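Local atomic coordinates of beta-galactosidase (Bacteroides thetaiotaomicron, PDB entry 5MUJ), a protein that probably hydrolyses arabinofuranosyl linkages in side chain B of the plant pectin rhamnogalacturonan II, as a five-bladed beta-propeller glycoside hydrolase. Residues V65-D70 with I338-V343; S208-D213 with K248-W253; V343-Y348 with K365-S370. One frame throughout, in Å; residues are numbered along the deposited sequence.

Interaction 1 (V65-D70 with I338-V343); sequences VFRQGD and IKHDGV
Val65 and Ile338 meet because their first torsions aim branches at each other: CG1 of Val65 lies anti to its backbone N (chi1 175°), while CG1 of Ile338 lies beside its own N (chi1 -61°), and the bend at chi2 swings CD1 over the valine carbonyl. The two side chains cross at about a right angle, with Val65 CG1 3.8 Å from Ile338 CG1 and Ile338 CD1 3.8 Å from Val65 O. Beta-branched residues suit these extended strands, and both are buried, touching Phe347 as well. With an alanine in place of Ile338, CG1, CG2 and CD1 would all be missing, which would probably open a gap beside Val65 and Phe347. Nearer the surface, Arg67 NH2 approaches His340 CE1 to 4.0 Å, the guanidinium and imidazole planes 76° apart. Asp70 sits over one guanidinium face, with OD1 3.5 Å from Arg67 NH1, a salt bridge of charge alone. His340 also meets Trp72 edge-to-face and starts a type I' turn to Val343, where Gly342 readily adopts the positive phi required. Because Val65 and Ile338 sit on the innermost strands of two neighbouring sheets, the contact is the blade-to-blade packing of a beta-propeller.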
ATOM      1  N   VAL A  65       2.199  -2.036   8.460  1.00  9.83           N
ATOM      2  CA  VAL A  65       2.702  -2.582   9.754  1.00  9.79           C
ATOM      3  C   VAL A  65       3.465  -1.518  10.509  1.00 11.20           C
ATOM      4  O   VAL A  65       4.315  -0.822   9.961  1.00 12.38           O
ATOM      5  CB  VAL A  65       3.579  -3.848   9.606  1.00 11.18           C
ATOM      6  CG1 VAL A  65       4.166  -4.292  10.980  1.00 11.44           C
ATOM      7  CG2 VAL A  65       2.795  -4.987   8.989  1.00 11.91           C
ATOM      8  N   PHE A  66       3.157  -1.427  11.797  1.00 11.54           N
ATOM      9  CA  PHE A  66       3.831  -0.487  12.666  1.00 12.30           C
ATOM     10  C   PHE A  66       3.906  -0.998  14.114  1.00 13.75           C
ATOM     11  O   PHE A  66       3.333  -2.013  14.442  1.00 15.38           O
ATOM     12  CB  PHE A  66       3.153   0.881  12.579  1.00 13.60           C
ATOM     13  CG  PHE A  66       1.671   0.852  12.828  1.00 13.54           C
ATOM     14  CD1 PHE A  66       0.810   0.455  11.807  1.00 11.52           C
ATOM     15  CD2 PHE A  66       1.122   1.282  14.038  1.00 12.58           C
ATOM     16  CE1 PHE A  66      -0.551   0.414  12.013  1.00 13.89           C
ATOM     17  CE2 PHE A  66      -0.241   1.267  14.228  1.00 14.32           C
ATOM     18  CZ  PHE A  66      -1.076   0.853  13.203  1.00 13.60           C
ATOM     19  N   ARG A  67       4.641  -0.273  14.938  1.00 15.14           N
ATOM     20  CA  ARG A  67       4.946  -0.717  16.319  1.00 17.41           C
ATOM     21  C   ARG A  67       4.530   0.377  17.308  1.00 18.92           C
ATOM     22  O   ARG A  67       4.767   1.543  17.067  1.00 17.48           O
ATOM     23  CB  ARG A  67       6.446  -1.032  16.381  1.00 22.69           C
ATOM     24  CG  ARG A  67       7.198  -0.929  17.683  1.00 30.74           C
ATOM     25  CD  ARG A  67       7.120  -2.194  18.525  1.00 32.38           C
ATOM     26  NE  ARG A  67       8.446  -2.762  18.804  1.00 39.86           N
ATOM     27  CZ  ARG A  67       9.420  -2.195  19.525  1.00 43.26           C
ATOM     28  NH1 ARG A  67       9.264  -0.996  20.091  1.00 48.02           N
ATOM     29  NH2 ARG A  67      10.580  -2.835  19.675  1.00 47.81           N
ATOM     30  N   GLN A  68       3.901  -0.017  18.415  1.00 17.69           N
ATOM     31  CA  GLN A  68       3.682   0.886  19.562  1.00 18.90           C
ATOM     32  C   GLN A  68       3.975   0.094  20.813  1.00 20.96           C
ATOM     33  O   GLN A  68       3.352  -0.937  21.023  1.00 22.14           O
ATOM     34  CB  GLN A  68       2.253   1.402  19.633  1.00 22.95           C
ATOM     35  CG  GLN A  68       2.021   2.315  20.831  1.00 22.41           C
ATOM     36  CD  GLN A  68       0.711   3.062  20.735  1.00 24.91           C
ATOM     37  OE1 GLN A  68      -0.291   2.633  21.278  1.00 29.22           O
ATOM     38  NE2 GLN A  68       0.718   4.176  20.027  1.00 23.96           N
ATOM     39  N   GLY A  69       4.883   0.612  21.639  1.00 22.17           N
ATOM     40  CA  GLY A  69       5.404  -0.125  22.776  1.00 25.49           C
ATOM     41  C   GLY A  69       6.265  -1.227  22.202  1.00 30.66           C
ATOM     42  O   GLY A  69       7.169  -0.944  21.409  1.00 27.96           O
ATOM     43  N   ASP A  70       5.981  -2.471  22.577  1.00 32.46           N
ATOM     44  CA  ASP A  70       6.588  -3.635  21.919  1.00 30.89           C
ATOM     45  C   ASP A  70       5.563  -4.465  21.147  1.00 28.85           C
ATOM     46  O   ASP A  70       5.880  -5.576  20.716  1.00 35.39           O
ATOM     47  CB  ASP A  70       7.327  -4.506  22.935  1.00 32.80           C
ATOM     48  CG  ASP A  70       8.407  -3.742  23.686  1.00 31.70           C
ATOM     49  OD1 ASP A  70       9.124  -2.944  23.043  1.00 34.08           O
ATOM     50  OD2 ASP A  70       8.528  -3.940  24.916  1.00 34.43           O
ATOM     51  N   ILE A 338       9.406  -4.714   6.964  1.00 14.75           N
ATOM     52  CA  ILE A 338       9.929  -4.374   8.263  1.00 15.27           C
ATOM     53  C   ILE A 338      11.277  -5.058   8.349  1.00 17.32           C
ATOM     54  O   ILE A 338      11.349  -6.257   8.094  1.00 18.95           O
ATOM     55  CB  ILE A 338       9.038  -4.935   9.397  1.00 16.52           C
ATOM     56  CG1 ILE A 338       7.614  -4.362   9.345  1.00 16.31           C
ATOM     57  CG2 ILE A 338       9.660  -4.657  10.749  1.00 17.79           C
ATOM     58  CD1 ILE A 338       7.498  -2.873   9.626  1.00 17.08           C
ATOM     59  N   LYS A 339      12.332  -4.315   8.670  1.00 15.43           N
ATOM     60  CA  LYS A 339      13.554  -4.943   9.178  1.00 15.21           C
ATOM     61  C   LYS A 339      13.646  -4.785  10.701  1.00 15.19           C
ATOM     62  O   LYS A 339      13.746  -3.690  11.227  1.00 15.54           O
ATOM     63  CB  LYS A 339      14.822  -4.407   8.509  1.00 15.97           C
ATOM     64  CG  LYS A 339      16.049  -5.194   8.960  1.00 16.31           C
ATOM     65  CD  LYS A 339      17.328  -4.930   8.212  1.00 16.21           C
ATOM     66  CE  LYS A 339      18.415  -5.866   8.741  1.00 16.41           C
ATOM     67  NZ  LYS A 339      19.695  -5.633   8.059  1.00 15.42           N
ATOM     68  N   HIS A 340      13.696  -5.918  11.404  1.00 14.78           N
ATOM     69  CA  HIS A 340      13.751  -5.912  12.863  1.00 15.65           C
ATOM     70  C   HIS A 340      14.623  -7.057  13.342  1.00 16.99           C
ATOM     71  O   HIS A 340      14.490  -8.172  12.839  1.00 16.63           O
ATOM     72  CB  HIS A 340      12.347  -6.035  13.433  1.00 13.34           C
ATOM     73  CG  HIS A 340      12.296  -5.998  14.934  1.00 18.62           C
ATOM     74  ND1 HIS A 340      12.466  -4.836  15.655  1.00 22.33           N
ATOM     75  CD2 HIS A 340      12.097  -6.983  15.841  1.00 22.59           C
ATOM     76  CE1 HIS A 340      12.365  -5.107  16.946  1.00 26.89           C
ATOM     77  NE2 HIS A 340      12.163  -6.406  17.086  1.00 27.81           N
ATOM     78  N   ASP A 341      15.514  -6.763  14.303  1.00 18.38           N
ATOM     79  CA  ASP A 341      16.395  -7.740  14.919  1.00 19.03           C
ATOM     80  C   ASP A 341      17.055  -8.628  13.875  1.00 20.10           C
ATOM     81  O   ASP A 341      17.010  -9.837  13.971  1.00 22.73           O
ATOM     82  CB  ASP A 341      15.607  -8.565  15.953  1.00 18.33           C
ATOM     83  CG  ASP A 341      16.498  -9.437  16.815  1.00 24.19           C
ATOM     84  OD1 ASP A 341      17.533  -8.946  17.325  1.00 29.73           O
ATOM     85  OD2 ASP A 341      16.138 -10.622  16.955  1.00 28.75           O
ATOM     86  N   GLY A 342      17.634  -8.006  12.860  1.00 18.22           N
ATOM     87  CA  GLY A 342      18.421  -8.718  11.864  1.00 16.47           C
ATOM     88  C   GLY A 342      17.656  -9.577  10.861  1.00 17.92           C
ATOM     89  O   GLY A 342      18.267 -10.371  10.142  1.00 23.49           O
ATOM     90  N   VAL A 343      16.341  -9.394  10.772  1.00 16.59           N
ATOM     91  CA  VAL A 343      15.504 -10.174   9.860  1.00 13.06           C
ATOM     92  C   VAL A 343      14.609  -9.201   9.108  1.00 11.64           C
ATOM     93  O   VAL A 343      14.054  -8.284   9.733  1.00 13.05           O
ATOM     94  CB  VAL A 343      14.667 -11.206  10.639  1.00 14.02           C
ATOM     95  CG1 VAL A 343      13.819 -12.065   9.719  1.00 12.73           C
ATOM     96  CG2 VAL A 343      15.584 -12.084  11.512  1.00 15.87           C
TER

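Interaction 2 (S208-D213 with K248-W253); sequences STVYWD and KDMKTW
Val210 touches both Met250 and Trp253 within one blade of the beta-propeller: it belongs to the innermost strand, 204-212, and its partners to the loop that joins strand 238-247 to the outermost strand, 254-255. The apolar contacts all converge on the valine, a compact beta-branched residue that spreads two methyls from a strand. CG1, anti to the backbone N (chi1 174°), lies in the ring plane of Trp253 at the indole edge, 3.7 Å from CH2. CG2 comes to the same CH2 obliquely, also at 3.7 Å, so the end of the indole meets both branches. Met250, present here as selenomethionine, is bent at chi2 and chi3, which carries SE past the valine to 3.7 Å from Val210 CG1. Phe222 and Met224 of strand 222-231 touch Met250 and Trp253 respectively, and Leu169 of the preceding blade touches Met250 as well.

The hydrogen bonds shape the loop itself. Asp249 has a side chain short enough to fold back on the chain: OD1 accepts from Lys251 N at 3.0 Å, an Asx turn, and from Thr252 N at 2.9 Å, nearly straight (171°), which makes it an Asx motif, both arriving from the same face of the carboxylate. The indole is anchored in turn, for Trp253 NE1 donates to Met250 O at 2.7 Å, standing above the carbonyl plane.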
ATOM      1  N   SER A 208      -2.595   5.751  -1.292  1.00 10.12           N
ATOM      2  CA  SER A 208      -1.760   6.887  -0.941  1.00  9.23           C
ATOM      3  C   SER A 208      -1.029   6.621   0.368  1.00 10.52           C
ATOM      4  O   SER A 208      -1.483   5.809   1.175  1.00 14.04           O
ATOM      5  CB  SER A 208      -2.636   8.133  -0.730  1.00  9.42           C
ATOM      6  OG  SER A 208      -3.551   7.890   0.347  1.00 11.32           O
ATOM      7  N   THR A 209       0.093   7.291   0.585  1.00 10.25           N
ATOM      8  CA  THR A 209       0.781   7.276   1.904  1.00 11.09           C
ATOM      9  C   THR A 209       1.436   8.625   2.044  1.00 11.14           C
ATOM     10  O   THR A 209       2.036   9.117   1.070  1.00 12.56           O
ATOM     11  CB  THR A 209       1.818   6.146   2.033  1.00 12.85           C
ATOM     12  OG1 THR A 209       1.134   4.898   2.099  1.00 14.73           O
ATOM     13  CG2 THR A 209       2.634   6.313   3.275  1.00 13.71           C
ATOM     14  N   VAL A 210       1.228   9.282   3.167  1.00 10.84           N
ATOM     15  CA  VAL A 210       1.831  10.588   3.444  1.00 12.10           C
ATOM     16  C   VAL A 210       3.014  10.429   4.380  1.00 12.74           C
ATOM     17  O   VAL A 210       2.907   9.781   5.443  1.00 13.03           O
ATOM     18  CB  VAL A 210       0.790  11.560   4.054  1.00 12.57           C
ATOM     19  CG1 VAL A 210       1.432  12.884   4.478  1.00 10.84           C
ATOM     20  CG2 VAL A 210      -0.353  11.757   3.068  1.00 12.14           C
ATOM     21  N   TYR A 211       4.136  11.022   3.999  1.00 14.38           N
ATOM     22  CA  TYR A 211       5.384  11.011   4.770  1.00 13.93           C
ATOM     23  C   TYR A 211       5.660  12.385   5.378  1.00 13.11           C
ATOM     24  O   TYR A 211       5.324  13.392   4.765  1.00 15.67           O
ATOM     25  CB  TYR A 211       6.534  10.586   3.838  1.00 13.91           C
ATOM     26  CG  TYR A 211       6.341   9.184   3.285  1.00 13.91           C
ATOM     27  CD1 TYR A 211       6.581   8.064   4.109  1.00 13.37           C
ATOM     28  CD2 TYR A 211       5.918   8.955   1.986  1.00 14.47           C
ATOM     29  CE1 TYR A 211       6.375   6.779   3.641  1.00 14.20           C
ATOM     30  CE2 TYR A 211       5.704   7.670   1.508  1.00 12.55           C
ATOM     31  CZ  TYR A 211       5.945   6.576   2.336  1.00 13.29           C
ATOM     32  OH  TYR A 211       5.726   5.316   1.826  1.00 13.76           O
ATOM     33  N   TRP A 212       6.259  12.422   6.581  1.00 14.37           N
ATOM     34  CA  TRP A 212       6.792  13.655   7.167  1.00 16.36           C
ATOM     35  C   TRP A 212       8.240  13.796   6.684  1.00 17.57           C
ATOM     36  O   TRP A 212       9.075  12.986   7.016  1.00 17.39           O
ATOM     37  CB  TRP A 212       6.753  13.644   8.713  1.00 19.03           C
ATOM     38  CG  TRP A 212       7.431  14.841   9.312  1.00 24.97           C
ATOM     39  CD1 TRP A 212       7.187  16.152   9.020  1.00 26.24           C
ATOM     40  CD2 TRP A 212       8.484  14.838  10.287  1.00 30.08           C
ATOM     41  NE1 TRP A 212       8.015  16.964   9.756  1.00 30.99           N
ATOM     42  CE2 TRP A 212       8.824  16.184  10.542  1.00 32.71           C
ATOM     43  CE3 TRP A 212       9.176  13.826  10.969  1.00 35.20           C
ATOM     44  CZ2 TRP A 212       9.829  16.548  11.461  1.00 37.61           C
ATOM     45  CZ3 TRP A 212      10.173  14.186  11.883  1.00 37.66           C
ATOM     46  CH2 TRP A 212      10.489  15.536  12.116  1.00 39.82           C
ATOM     47  N   ASP A 213       8.515  14.781   5.830  1.00 19.85           N
ATOM     48  CA  ASP A 213       9.860  15.051   5.334  1.00 18.69           C
ATOM     49  C   ASP A 213      10.430  16.213   6.132  1.00 20.31           C
ATOM     50  O   ASP A 213      10.148  17.360   5.843  1.00 21.04           O
ATOM     51  CB  ASP A 213       9.823  15.372   3.830  1.00 17.83           C
ATOM     52  CG  ASP A 213      11.210  15.642   3.252  1.00 18.79           C
ATOM     53  OD1 ASP A 213      12.233  15.466   3.973  1.00 20.80           O
ATOM     54  OD2 ASP A 213      11.278  16.061   2.083  1.00 18.68           O
ATOM     55  N   LYS A 248       1.436  21.562   3.616  1.00 16.90           N
ATOM     56  CA  LYS A 248       2.028  22.166   4.805  1.00 18.85           C
ATOM     57  C   LYS A 248       1.191  21.881   6.069  1.00 18.32           C
ATOM     58  O   LYS A 248       1.669  22.158   7.162  1.00 20.82           O
ATOM     59  CB  LYS A 248       2.211  23.680   4.630  1.00 21.04           C
ATOM     60  CG  LYS A 248       2.287  24.163   3.180  1.00 23.39           C
ATOM     61  N   ASP A 249      -0.028  21.340   5.923  1.00 18.28           N
ATOM     62  CA  ASP A 249      -0.973  21.192   7.049  1.00 17.97           C
ATOM     63  C   ASP A 249      -1.844  19.911   7.074  1.00 19.70           C
ATOM     64  O   ASP A 249      -2.739  19.784   7.914  1.00 19.29           O
ATOM     65  CB  ASP A 249      -1.881  22.424   7.083  1.00 20.33           C
ATOM     66  CG  ASP A 249      -2.726  22.603   5.815  1.00 22.88           C
ATOM     67  OD1 ASP A 249      -2.670  21.791   4.850  1.00 22.68           O
ATOM     68  OD2 ASP A 249      -3.468  23.612   5.786  1.00 27.58           O
HETATM   69  N   MSE A 250      -1.566  18.973   6.167  1.00 19.75           N
HETATM   70  CA  MSE A 250      -2.357  17.747   5.946  1.00 18.57           C
HETATM   71  C   MSE A 250      -3.683  17.929   5.235  1.00 19.16           C
HETATM   72  O   MSE A 250      -4.243  16.944   4.773  1.00 18.95           O
HETATM   73  CB  MSE A 250      -2.602  16.915   7.211  1.00 21.18           C
HETATM   74  CG  MSE A 250      -1.315  16.498   7.934  1.00 23.25           C
HETATM   75 SE   MSE A 250      -0.366  15.179   6.830  1.00 28.05          SE
HETATM   76  CE  MSE A 250      -1.679  13.726   6.970  1.00 14.15           C
ATOM     77  N   LYS A 251      -4.168  19.165   5.101  1.00 19.15           N
ATOM     78  CA  LYS A 251      -5.536  19.427   4.676  1.00 22.53           C
ATOM     79  C   LYS A 251      -5.555  19.926   3.253  1.00 20.48           C
ATOM     80  O   LYS A 251      -6.368  19.454   2.447  1.00 20.45           O
ATOM     81  CB  LYS A 251      -6.185  20.476   5.572  1.00 25.20           C
ATOM     82  N   THR A 252      -4.670  20.884   2.957  1.00 20.13           N
ATOM     83  CA  THR A 252      -4.552  21.484   1.620  1.00 19.79           C
ATOM     84  C   THR A 252      -3.380  20.879   0.860  1.00 17.15           C
ATOM     85  O   THR A 252      -2.280  20.861   1.366  1.00 17.56           O
ATOM     86  CB  THR A 252      -4.348  23.008   1.754  1.00 21.60           C
ATOM     87  OG1 THR A 252      -5.605  23.596   2.060  1.00 26.22           O
ATOM     88  CG2 THR A 252      -3.794  23.646   0.509  1.00 20.52           C
ATOM     89  N   TRP A 253      -3.626  20.436  -0.368  1.00 17.68           N
ATOM     90  CA  TRP A 253      -2.656  19.687  -1.171  1.00 17.91           C
ATOM     91  C   TRP A 253      -2.454  20.314  -2.546  1.00 19.14           C
ATOM     92  O   TRP A 253      -3.407  20.833  -3.125  1.00 21.54           O
ATOM     93  CB  TRP A 253      -3.128  18.235  -1.313  1.00 19.26           C
ATOM     94  CG  TRP A 253      -3.101  17.548   0.020  1.00 19.79           C
ATOM     95  CD1 TRP A 253      -4.091  17.547   0.962  1.00 18.82           C
ATOM     96  CD2 TRP A 253      -1.995  16.824   0.595  1.00 18.61           C
ATOM     97  NE1 TRP A 253      -3.663  16.872   2.088  1.00 18.13           N
ATOM     98  CE2 TRP A 253      -2.393  16.401   1.878  1.00 17.55           C
ATOM     99  CE3 TRP A 253      -0.712  16.477   0.138  1.00 17.99           C
ATOM    100  CZ2 TRP A 253      -1.541  15.657   2.726  1.00 18.17           C
ATOM    101  CZ3 TRP A 253       0.136  15.744   0.981  1.00 16.41           C
ATOM    102  CH2 TRP A 253      -0.289  15.331   2.254  1.00 16.73           C
TER

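Interaction 3 (V343-Y348 with K365-S370); sequences VVYHFY and KPMGRS
Tyr345 and Val343 meet Met367 where the chain leaves the closing blade of the propeller, the sheet in which N-terminal strand 45-51 pairs with strand 357-363 in the arrangement known as molecular velcro. Met367, present as selenomethionine, is bent at chi2 (-61°) and chi3, so its methyl CE comes to the end of the tyrosine, 3.5 Å from Tyr345 OH. A flexible, unbranched chain suits this place, since it can curl against a ring and a valine at once: its CG lies 4.2 Å from Val343 CG1. The other valine branch, CG2, faces Lys365 CE at 4.0 Å; the lysine, extended beyond CG, crosses Val343 at about a right angle, offering its CE methylene while the residue remains solvent-exposed.

In the next shell, Leu100 and Thr363 touch Tyr345, while the backbones of Val344 and Ser364 are hydrogen-bonded and hold the strand against the chain just before Lys365. Lys365 O accepts from Thr363 OG1. After Met367 comes Gly368, at backbone angles where a side chain would be jammed against the preceding carbonyl O, which calls for glycine. Farther along, Ser370 ties this tail to strand 45-51, its OG hydrogen-bonded to Leu49 O and to Val372 N.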
ATOM      1  N   VAL A 343      16.341  -9.394  10.772  1.00 16.59           N
ATOM      2  CA  VAL A 343      15.504 -10.174   9.860  1.00 13.06           C
ATOM      3  C   VAL A 343      14.609  -9.201   9.108  1.00 11.64           C
ATOM      4  O   VAL A 343      14.054  -8.284   9.733  1.00 13.05           O
ATOM      5  CB  VAL A 343      14.667 -11.206  10.639  1.00 14.02           C
ATOM      6  CG1 VAL A 343      13.819 -12.065   9.719  1.00 12.73           C
ATOM      7  CG2 VAL A 343      15.584 -12.084  11.512  1.00 15.87           C
ATOM      8  N   VAL A 344      14.484  -9.405   7.791  1.00 12.92           N
ATOM      9  CA  VAL A 344      13.558  -8.647   6.937  1.00 11.45           C
ATOM     10  C   VAL A 344      12.259  -9.408   6.735  1.00  9.77           C
ATOM     11  O   VAL A 344      12.289 -10.592   6.405  1.00 12.15           O
ATOM     12  CB  VAL A 344      14.158  -8.321   5.547  1.00 10.64           C
ATOM     13  CG1 VAL A 344      13.169  -7.464   4.740  1.00 12.40           C
ATOM     14  CG2 VAL A 344      15.473  -7.601   5.671  1.00 11.90           C
ATOM     15  N   TYR A 345      11.130  -8.726   6.990  1.00  9.62           N
ATOM     16  CA  TYR A 345       9.799  -9.292   6.836  1.00 11.54           C
ATOM     17  C   TYR A 345       9.114  -8.484   5.735  1.00 12.29           C
ATOM     18  O   TYR A 345       8.912  -7.284   5.904  1.00 12.65           O
ATOM     19  CB  TYR A 345       8.964  -9.181   8.127  1.00 11.30           C
ATOM     20  CG  TYR A 345       9.572  -9.829   9.366  1.00 12.15           C
ATOM     21  CD1 TYR A 345      10.628  -9.228  10.064  1.00 11.42           C
ATOM     22  CD2 TYR A 345       9.057 -11.019   9.867  1.00 13.49           C
ATOM     23  CE1 TYR A 345      11.181  -9.838  11.186  1.00 13.12           C
ATOM     24  CE2 TYR A 345       9.593 -11.614  10.996  1.00 13.51           C
ATOM     25  CZ  TYR A 345      10.628 -11.008  11.648  1.00 12.87           C
ATOM     26  OH  TYR A 345      11.181 -11.592  12.781  1.00 15.18           O
ATOM     27  N   HIS A 346       8.748  -9.159   4.655  1.00 10.40           N
ATOM     28  CA  HIS A 346       8.080  -8.534   3.541  1.00  9.37           C
ATOM     29  C   HIS A 346       6.631  -9.035   3.532  1.00  8.85           C
ATOM     30  O   HIS A 346       6.376 -10.180   3.177  1.00 10.07           O
ATOM     31  CB  HIS A 346       8.795  -8.860   2.245  1.00 10.35           C
ATOM     32  CG  HIS A 346       8.363  -8.007   1.077  1.00  9.38           C
ATOM     33  ND1 HIS A 346       9.259  -7.607   0.108  1.00 10.60           N
ATOM     34  CD2 HIS A 346       7.139  -7.552   0.659  1.00  9.07           C
ATOM     35  CE1 HIS A 346       8.627  -6.900  -0.826  1.00 10.89           C
ATOM     36  NE2 HIS A 346       7.351  -6.853  -0.522  1.00  9.76           N
ATOM     37  N   PHE A 347       5.699  -8.140   3.932  1.00  9.70           N
ATOM     38  CA  PHE A 347       4.279  -8.429   3.913  1.00 10.27           C
ATOM     39  C   PHE A 347       3.702  -8.129   2.535  1.00 10.05           C
ATOM     40  O   PHE A 347       4.023  -7.080   1.936  1.00 12.08           O
ATOM     41  CB  PHE A 347       3.544  -7.594   4.971  1.00 10.02           C
ATOM     42  CG  PHE A 347       3.984  -7.911   6.383  1.00 10.31           C
ATOM     43  CD1 PHE A 347       5.144  -7.356   6.907  1.00 10.94           C
ATOM     44  CD2 PHE A 347       3.248  -8.787   7.182  1.00 10.55           C
ATOM     45  CE1 PHE A 347       5.572  -7.660   8.218  1.00 12.30           C
ATOM     46  CE2 PHE A 347       3.682  -9.105   8.478  1.00 10.73           C
ATOM     47  CZ  PHE A 347       4.832  -8.531   8.982  1.00 12.79           C
ATOM     48  N   TYR A 348       2.876  -9.016   2.012  1.00 10.76           N
ATOM     49  CA  TYR A 348       2.339  -8.834   0.651  1.00 10.03           C
ATOM     50  C   TYR A 348       0.989  -9.464   0.518  1.00 11.57           C
ATOM     51  O   TYR A 348       0.571 -10.200   1.412  1.00 12.30           O
ATOM     52  CB  TYR A 348       3.303  -9.393  -0.396  1.00 10.36           C
ATOM     53  CG  TYR A 348       3.487 -10.914  -0.444  1.00  7.81           C
ATOM     54  CD1 TYR A 348       4.420 -11.575   0.398  1.00  8.83           C
ATOM     55  CD2 TYR A 348       2.701 -11.701  -1.241  1.00  8.05           C
ATOM     56  CE1 TYR A 348       4.591 -12.937   0.292  1.00  8.76           C
ATOM     57  CE2 TYR A 348       2.853 -13.079  -1.329  1.00  8.33           C
ATOM     58  CZ  TYR A 348       3.801 -13.700  -0.515  1.00  9.78           C
ATOM     59  OH  TYR A 348       3.998 -15.091  -0.587  1.00 10.95           O
ATOM     60  N   LYS A 365      15.578 -14.926   6.422  1.00 12.02           N
ATOM     61  CA  LYS A 365      15.965 -16.314   6.719  1.00 12.22           C
ATOM     62  C   LYS A 365      14.722 -17.101   7.104  1.00 12.31           C
ATOM     63  O   LYS A 365      13.701 -16.493   7.455  1.00 14.28           O
ATOM     64  CB  LYS A 365      17.008 -16.358   7.840  1.00 13.44           C
ATOM     65  CG  LYS A 365      16.475 -15.915   9.203  1.00 16.33           C
ATOM     66  CD  LYS A 365      17.580 -15.861  10.252  1.00 21.57           C
ATOM     67  CE  LYS A 365      17.030 -15.780  11.671  1.00 24.82           C
ATOM     68  NZ  LYS A 365      18.110 -16.059  12.663  1.00 28.88           N
ATOM     69  N   PRO A 366      14.775 -18.447   7.012  1.00 13.02           N
ATOM     70  CA  PRO A 366      13.587 -19.184   7.459  1.00 14.20           C
ATOM     71  C   PRO A 366      13.165 -18.840   8.906  1.00 16.24           C
ATOM     72  O   PRO A 366      14.019 -18.818   9.819  1.00 16.83           O
ATOM     73  CB  PRO A 366      14.025 -20.658   7.384  1.00 15.42           C
ATOM     74  CG  PRO A 366      15.172 -20.674   6.431  1.00 16.86           C
ATOM     75  CD  PRO A 366      15.895 -19.366   6.681  1.00 14.56           C
HETATM   76  N   MSE A 367      11.858 -18.583   9.109  1.00 14.00           N
HETATM   77  CA  MSE A 367      11.244 -18.271  10.401  1.00 16.59           C
HETATM   78  C   MSE A 367      10.092 -19.219  10.706  1.00 14.00           C
HETATM   79  O   MSE A 367       9.206 -18.888  11.479  1.00 19.20           O
HETATM   80  CB  MSE A 367      10.761 -16.815  10.385  1.00 17.54           C
HETATM   81  CG  MSE A 367      11.869 -15.786  10.222  1.00 21.51           C
HETATM   82 SE   MSE A 367      13.207 -15.790  11.664  1.00 30.71          SE
HETATM   83  CE  MSE A 367      11.985 -14.993  12.964  1.00 17.39           C
ATOM     84  N   GLY A 368      10.111 -20.412  10.131  1.00 16.64           N
ATOM     85  CA  GLY A 368       9.032 -21.382  10.242  1.00 16.04           C
ATOM     86  C   GLY A 368       8.017 -21.286   9.115  1.00 15.74           C
ATOM     87  O   GLY A 368       8.316 -20.818   8.023  1.00 17.66           O
ATOM     88  N   ARG A 369       6.815 -21.775   9.390  1.00 14.44           N
ATOM     89  CA  ARG A 369       5.750 -21.872   8.416  1.00 15.78           C
ATOM     90  C   ARG A 369       4.437 -21.516   9.065  1.00 14.12           C
ATOM     91  O   ARG A 369       4.158 -21.953  10.165  1.00 16.67           O
ATOM     92  CB  ARG A 369       5.635 -23.262   7.794  1.00 18.93           C
ATOM     93  CG  ARG A 369       6.746 -23.664   6.842  1.00 20.65           C
ATOM     94  CD  ARG A 369       6.858 -22.767   5.620  1.00 22.58           C
ATOM     95  NE  ARG A 369       8.094 -23.067   4.904  1.00 27.38           N
ATOM     96  CZ  ARG A 369       8.242 -23.958   3.925  1.00 27.61           C
ATOM     97  NH1 ARG A 369       7.234 -24.722   3.503  1.00 28.29           N
ATOM     98  NH2 ARG A 369       9.449 -24.108   3.379  1.00 26.73           N
ATOM     99  N   SER A 370       3.622 -20.740   8.356  1.00 13.95           N
ATOM    100  CA  SER A 370       2.322 -20.348   8.850  1.00 10.75           C
ATOM    101  C   SER A 370       1.420 -21.529   8.965  1.00 11.74           C
ATOM    102  O   SER A 370       1.467 -22.408   8.116  1.00 14.44           O
ATOM    103  CB  SER A 370       1.618 -19.393   7.848  1.00 13.18           C
ATOM    104  OG  SER A 370       0.377 -19.106   8.375  1.00 16.06           O
TER

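How the interactions relate
From the N terminus, strand 45-51 first takes the outer edge of the last blade, and residues 65-70 then end the innermost strand of the first. Interaction 1 closes a loop of 267 residues when 338-343 returns beside it, drawing the first and last blades of the ring together. Nested inside that loop, interaction 2 closes a much shorter one within a single blade, its centre about 24 Å from that of interaction 1. Interaction 3, in series and sharing Val343, closes a 16-residue loop holding strand 357-363 and fastens the C-terminal tail to the last blade. Ile338 O and Tyr345 N, 2.7 Å apart, link interactions 1 and 3, whereas 2 lies across the chain's centre from 3.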